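Local coordinates for short-chain dehydrogenase/reductase SDR (Vibrio parahaemolyticus, PDB 3GUY), which probably catalyses NAD(P)-dependent oxidation or reduction, as other short-chain dehydrogenases/reductases with a Rossmann fold do, at residues R52-A57 and E63-Q68; S156-L161 and M166-V171. The protein carries 2 engineered substitutions. All coordinates share one frame; numbering follows the deposited sequence.

Contact 1. Residues R52-A57 and E63-Q68. Engineered in segment 52-57: R54 (natural residue Cys).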
# COMPACT_ATOMS: atom_id res chain seq x y z
N ARG D 52 11.63 -34.93 -3.76
CA ARG D 52 12.24 -35.18 -2.46
C ARG D 52 11.41 -34.51 -1.38
O ARG D 52 11.12 -33.32 -1.48
CB ARG D 52 13.63 -34.62 -2.46
CG ARG D 52 14.46 -35.08 -1.30
CD ARG D 52 15.83 -34.55 -1.44
NE ARG D 52 16.68 -34.96 -0.32
CZ ARG D 52 17.89 -34.46 -0.09
NH1 ARG D 52 18.40 -33.50 -0.86
NH2 ARG D 52 18.59 -34.90 0.94
N ALA D 53 11.02 -35.29 -0.38
CA ALA D 53 10.34 -34.76 0.79
C ALA D 53 11.29 -33.88 1.55
O ALA D 53 12.40 -34.32 1.88
CB ALA D 53 9.86 -35.91 1.69
N ARG D 54 10.87 -32.64 1.86
CA ARG D 54 11.68 -31.73 2.64
C ARG D 54 10.80 -30.88 3.56
O ARG D 54 9.66 -30.58 3.22
CB ARG D 54 12.46 -30.77 1.75
CG ARG D 54 13.31 -31.37 0.63
CD ARG D 54 14.74 -31.51 0.99
NE ARG D 54 14.94 -32.62 1.91
CZ ARG D 54 16.05 -32.83 2.62
NH1 ARG D 54 16.12 -33.88 3.41
NH2 ARG D 54 17.09 -32.00 2.55
N ASP D 55 11.34 -30.56 4.74
CA ASP D 55 10.79 -29.52 5.61
C ASP D 55 11.53 -28.23 5.30
O ASP D 55 12.66 -28.04 5.73
CB ASP D 55 10.98 -29.90 7.10
CG ASP D 55 10.40 -28.85 8.07
OD1 ASP D 55 9.82 -27.81 7.61
OD2 ASP D 55 10.54 -29.06 9.30
N LEU D 56 10.89 -27.34 4.55
CA LEU D 56 11.52 -26.09 4.12
C LEU D 56 11.79 -25.12 5.29
O LEU D 56 12.53 -24.16 5.14
CB LEU D 56 10.64 -25.41 3.06
CG LEU D 56 10.42 -26.27 1.80
CD1 LEU D 56 9.45 -25.60 0.85
CD2 LEU D 56 11.73 -26.60 1.09
N ALA D 57 11.20 -25.39 6.45
CA ALA D 57 11.46 -24.57 7.66
C ALA D 57 12.85 -24.84 8.22
O ALA D 57 13.30 -24.15 9.09
CB ALA D 57 10.37 -24.81 8.74
N GLU D 63 19.16 -26.31 1.98
CA GLU D 63 20.50 -26.29 1.41
C GLU D 63 20.79 -27.64 0.73
O GLU D 63 21.32 -27.67 -0.36
CB GLU D 63 21.50 -25.90 2.52
CG GLU D 63 22.99 -26.17 2.28
CD GLU D 63 23.64 -26.60 3.61
OE1 GLU D 63 23.84 -25.72 4.48
OE2 GLU D 63 23.89 -27.82 3.79
N GLN D 64 20.38 -28.75 1.34
CA GLN D 64 20.55 -30.08 0.71
C GLN D 64 19.66 -30.29 -0.51
O GLN D 64 20.03 -31.03 -1.42
CB GLN D 64 20.24 -31.20 1.68
CG GLN D 64 21.27 -31.35 2.80
CD GLN D 64 20.65 -31.92 4.05
OE1 GLN D 64 19.72 -32.75 3.99
NE2 GLN D 64 21.12 -31.44 5.21
N LEU D 65 18.47 -29.68 -0.50
CA LEU D 65 17.54 -29.81 -1.62
C LEU D 65 18.25 -29.32 -2.88
O LEU D 65 18.31 -30.03 -3.86
CB LEU D 65 16.20 -29.05 -1.36
CG LEU D 65 15.21 -28.77 -2.52
CD1 LEU D 65 14.52 -30.04 -3.08
CD2 LEU D 65 14.13 -27.75 -2.07
N PHE D 66 18.84 -28.14 -2.83
CA PHE D 66 19.43 -27.58 -4.03
C PHE D 66 20.79 -28.16 -4.37
O PHE D 66 21.15 -28.20 -5.55
CB PHE D 66 19.46 -26.07 -3.97
CG PHE D 66 18.09 -25.48 -4.07
CD1 PHE D 66 17.45 -25.42 -5.29
CD2 PHE D 66 17.40 -25.09 -2.94
CE1 PHE D 66 16.16 -24.93 -5.38
CE2 PHE D 66 16.12 -24.59 -3.03
CZ PHE D 66 15.50 -24.52 -4.25
N GLU D 67 21.52 -28.62 -3.36
CA GLU D 67 22.84 -29.21 -3.58
C GLU D 67 22.72 -30.46 -4.46
O GLU D 67 23.54 -30.69 -5.34
CB GLU D 67 23.48 -29.60 -2.24
CG GLU D 67 24.94 -30.04 -2.34
CD GLU D 67 25.88 -28.92 -2.77
OE1 GLU D 67 25.69 -27.77 -2.31
OE2 GLU D 67 26.81 -29.19 -3.56
N GLN D 68 21.68 -31.24 -4.24
CA GLN D 68 21.55 -32.54 -4.90
C GLN D 68 20.94 -32.45 -6.30
O GLN D 68 20.77 -33.46 -6.94
CB GLN D 68 20.74 -33.50 -4.01
CG GLN D 68 21.43 -33.84 -2.69
CD GLN D 68 22.75 -34.58 -2.91
OE1 GLN D 68 23.82 -34.16 -2.43
NE2 GLN D 68 22.69 -35.65 -3.68
O HOH W 1 17.34 -32.89 -3.61

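Contact 2. Residues S156-L161 and M166-V171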
# COMPACT_ATOMS: atom_id res chain seq x y z
N SER D 156 12.02 -6.31 -1.19
CA SER D 156 13.36 -5.96 -0.81
C SER D 156 14.42 -6.68 -1.64
O SER D 156 15.39 -6.03 -2.09
CB SER D 156 13.55 -6.26 0.68
OG SER D 156 12.63 -5.47 1.46
N VAL D 157 14.26 -7.99 -1.77
CA VAL D 157 15.23 -8.84 -2.51
C VAL D 157 15.17 -8.38 -4.01
O VAL D 157 16.24 -8.22 -4.66
CB VAL D 157 15.01 -10.36 -2.27
CG1 VAL D 157 15.99 -11.23 -3.11
CG2 VAL D 157 15.11 -10.75 -0.78
N ARG D 158 13.98 -8.03 -4.52
CA ARG D 158 13.92 -7.45 -5.88
C ARG D 158 14.87 -6.27 -6.04
O ARG D 158 15.56 -6.18 -7.05
CB ARG D 158 12.51 -7.02 -6.31
CG ARG D 158 11.62 -8.15 -6.61
CD ARG D 158 10.21 -7.60 -6.85
NE ARG D 158 9.46 -8.50 -7.69
CZ ARG D 158 8.15 -8.42 -7.90
NH1 ARG D 158 7.56 -9.23 -8.76
NH2 ARG D 158 7.43 -7.49 -7.28
N LEU D 159 14.91 -5.38 -5.06
CA LEU D 159 15.86 -4.25 -5.11
C LEU D 159 17.34 -4.74 -5.10
O LEU D 159 18.13 -4.20 -5.81
CB LEU D 159 15.63 -3.22 -3.97
CG LEU D 159 14.28 -2.51 -3.87
CD1 LEU D 159 14.16 -1.76 -2.52
CD2 LEU D 159 14.09 -1.57 -5.05
N GLU D 160 17.66 -5.78 -4.34
CA GLU D 160 19.05 -6.34 -4.28
C GLU D 160 19.40 -7.05 -5.59
O GLU D 160 20.58 -7.29 -5.91
CB GLU D 160 19.19 -7.33 -3.12
CG GLU D 160 18.93 -6.71 -1.71
CD GLU D 160 19.00 -7.73 -0.53
OE1 GLU D 160 19.26 -8.94 -0.75
OE2 GLU D 160 18.77 -7.31 0.66
N LEU D 161 18.38 -7.40 -6.35
CA LEU D 161 18.56 -8.08 -7.61
C LEU D 161 18.55 -7.16 -8.82
O LEU D 161 18.62 -7.63 -9.96
CB LEU D 161 17.53 -9.18 -7.77
CG LEU D 161 17.64 -10.43 -6.89
CD1 LEU D 161 16.40 -11.28 -7.10
CD2 LEU D 161 18.89 -11.28 -7.18
N MET D 166 18.54 -12.96 -12.42
CA MET D 166 17.48 -13.59 -11.65
C MET D 166 16.37 -12.52 -11.45
O MET D 166 16.65 -11.38 -11.20
CB MET D 166 18.00 -14.10 -10.29
CG MET D 166 16.94 -14.75 -9.36
SD MET D 166 17.58 -15.34 -7.74
CE MET D 166 17.63 -17.02 -8.05
N LYS D 167 15.13 -12.97 -11.55
CA LYS D 167 13.95 -12.13 -11.40
C LYS D 167 12.98 -12.80 -10.44
O LYS D 167 12.90 -14.00 -10.40
CB LYS D 167 13.25 -12.04 -12.76
CG LYS D 167 13.64 -10.84 -13.54
CD LYS D 167 13.29 -10.95 -15.02
CE LYS D 167 12.10 -11.85 -15.35
NZ LYS D 167 12.55 -12.89 -16.33
N ILE D 168 12.22 -12.00 -9.71
CA ILE D 168 11.17 -12.58 -8.88
C ILE D 168 9.78 -12.18 -9.43
O ILE D 168 9.51 -11.02 -9.68
CB ILE D 168 11.30 -12.13 -7.40
CG1 ILE D 168 12.59 -12.66 -6.77
CG2 ILE D 168 10.14 -12.67 -6.58
CD1 ILE D 168 12.90 -12.03 -5.40
N ILE D 169 8.93 -13.18 -9.61
CA ILE D 169 7.54 -13.02 -10.12
C ILE D 169 6.62 -13.23 -8.92
O ILE D 169 6.78 -14.20 -8.17
CB ILE D 169 7.17 -14.05 -11.22
CG1 ILE D 169 8.25 -14.10 -12.32
CG2 ILE D 169 5.72 -13.82 -11.80
CD1 ILE D 169 8.59 -12.83 -12.86
N ALA D 170 5.74 -12.26 -8.68
CA ALA D 170 4.86 -12.30 -7.50
C ALA D 170 3.48 -12.72 -7.95
O ALA D 170 2.93 -12.17 -8.87
CB ALA D 170 4.82 -10.93 -6.79
N VAL D 171 2.93 -13.72 -7.30
CA VAL D 171 1.62 -14.22 -7.64
C VAL D 171 0.77 -14.20 -6.38
O VAL D 171 1.24 -14.66 -5.33
CB VAL D 171 1.70 -15.69 -8.14
CG1 VAL D 171 0.34 -16.15 -8.57
CG2 VAL D 171 2.81 -15.84 -9.26
O HOH W 2 16.32 -8.89 -11.31

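Contact 1. Residues R52-A57 and E63-Q68
Q64 meets both arginines of 52-57, one with its backbone and one with its side chain. Q64 O takes a weak, bent hydrogen bond from R52 NH1 (3.0 Å, 122° at the hydrogen). Q64 O also accepts Q68 N, at the end of the helix. R52 reaches it with CG anti to the backbone N (chi1 -167°) and an extended chain. The amide end of Q64 serves R54, an engineered residue that is Cys in the natural protein. R54 NH2 gives Q64 OE1 a nearly straight bond of 3.1 Å (172°). Q64 OE1 lies in the guanidinium plane, but R54 NH2 stands above the amide carbonyl plane. R54 NH2 also bonds E61 O, one turn earlier in the same helix. R54 NE bonds back to A53 O, the carbonyl just before it, and this helps hold the guanidinium in place. The two guanidinium groups lie face over face, with R52 CZ 3.6 Å above the R54 plane.

L65 comes next. L65 CB packs against R54 CD at 3.7 Å, and the two side chains run past each other in opposite directions. L65 CD2 meets L56 CD2 at 4.1 Å. A water links R52 NH1 to L65 O. Q68 closes the row, Q68 CG lying 3.6 Å from R52 NH1.

The contact ties the edge strand 51-53 to the helix 59-67 that follows it, in the Rossmann-type sheet. R52 and R54 bond to strand 28-32 through their backbones, and L65 touches Y29 and T31 there. L56 reaches S106 of helix 93-118, and F66 packs on that helix too.

Contact 2. Residues S156-L161 and M166-V171
I168 is the tightly packed centre of this contact. I168 CD1 sits between V157 CG1 at 3.9 Å and L161 CD1 at 4.0 Å. Both side chains cross I168 at about a right angle. The chi1 of -64° sets I168 CG1 anti to the carbonyl carbon, which carries CD1 to the helix. M166 CG adds a looser touch on L161 CD1, at 4.2 Å. V157 and M166 also pack on helix 93-118, and I168 on M127 of strand 124-128.

R158 runs along the border of this apolar patch. R158 CG lies 4.1 Å from I168 CB, and the extended chain carries the guanidinium over the strand. NE and NH1 then grip the single atom I168 O side-on. R158 NH1 to I168 O is the shorter, straighter bond, at 2.8 Å. R158 NE to I168 O is longer and more bent, at 3.2 Å. The oxygen lies in the guanidinium plane, yet both donors approach from one face of the carbonyl plane. R158 NH1 also lies 3.8 Å from A170 CB.

The looser end is at the connecting loop, where a water lies near L161 O and M166 O. Helix 141-160 and strand 167-174 belong to one beta-alpha-beta unit, and their short segments run nearly antiparallel (155°). E160 and S156 hydrogen-bond to a second subunit.

R158 NH2 forms salt bridges with E155 and with D217 of strand 214-222. The two carboxylates probably stabilise the charged form of the guanidinium, while NE and NH1 both serve one backbone carbonyl in a buried contact.

Contact 1 comes first along the chain, and contact 2 follows about 90 residues later. Their centres are 21 Å apart, and their nearest atoms are about 8 Å apart, so they do not touch. Both join a helix to the same seven-stranded parallel sheet, ordered 3-2-1-4-5-6-7. Contact 1 involves outermost strand 51-53. Contact 2 involves strand 167-174, next to the other outermost strand, 214-222. Helix 93-118 touches side chains of both. They place a helix against each of two regions, toward opposite ends of one Rossmann-type sheet, and the helix of contact 2 also takes part in the interface with a second subunit.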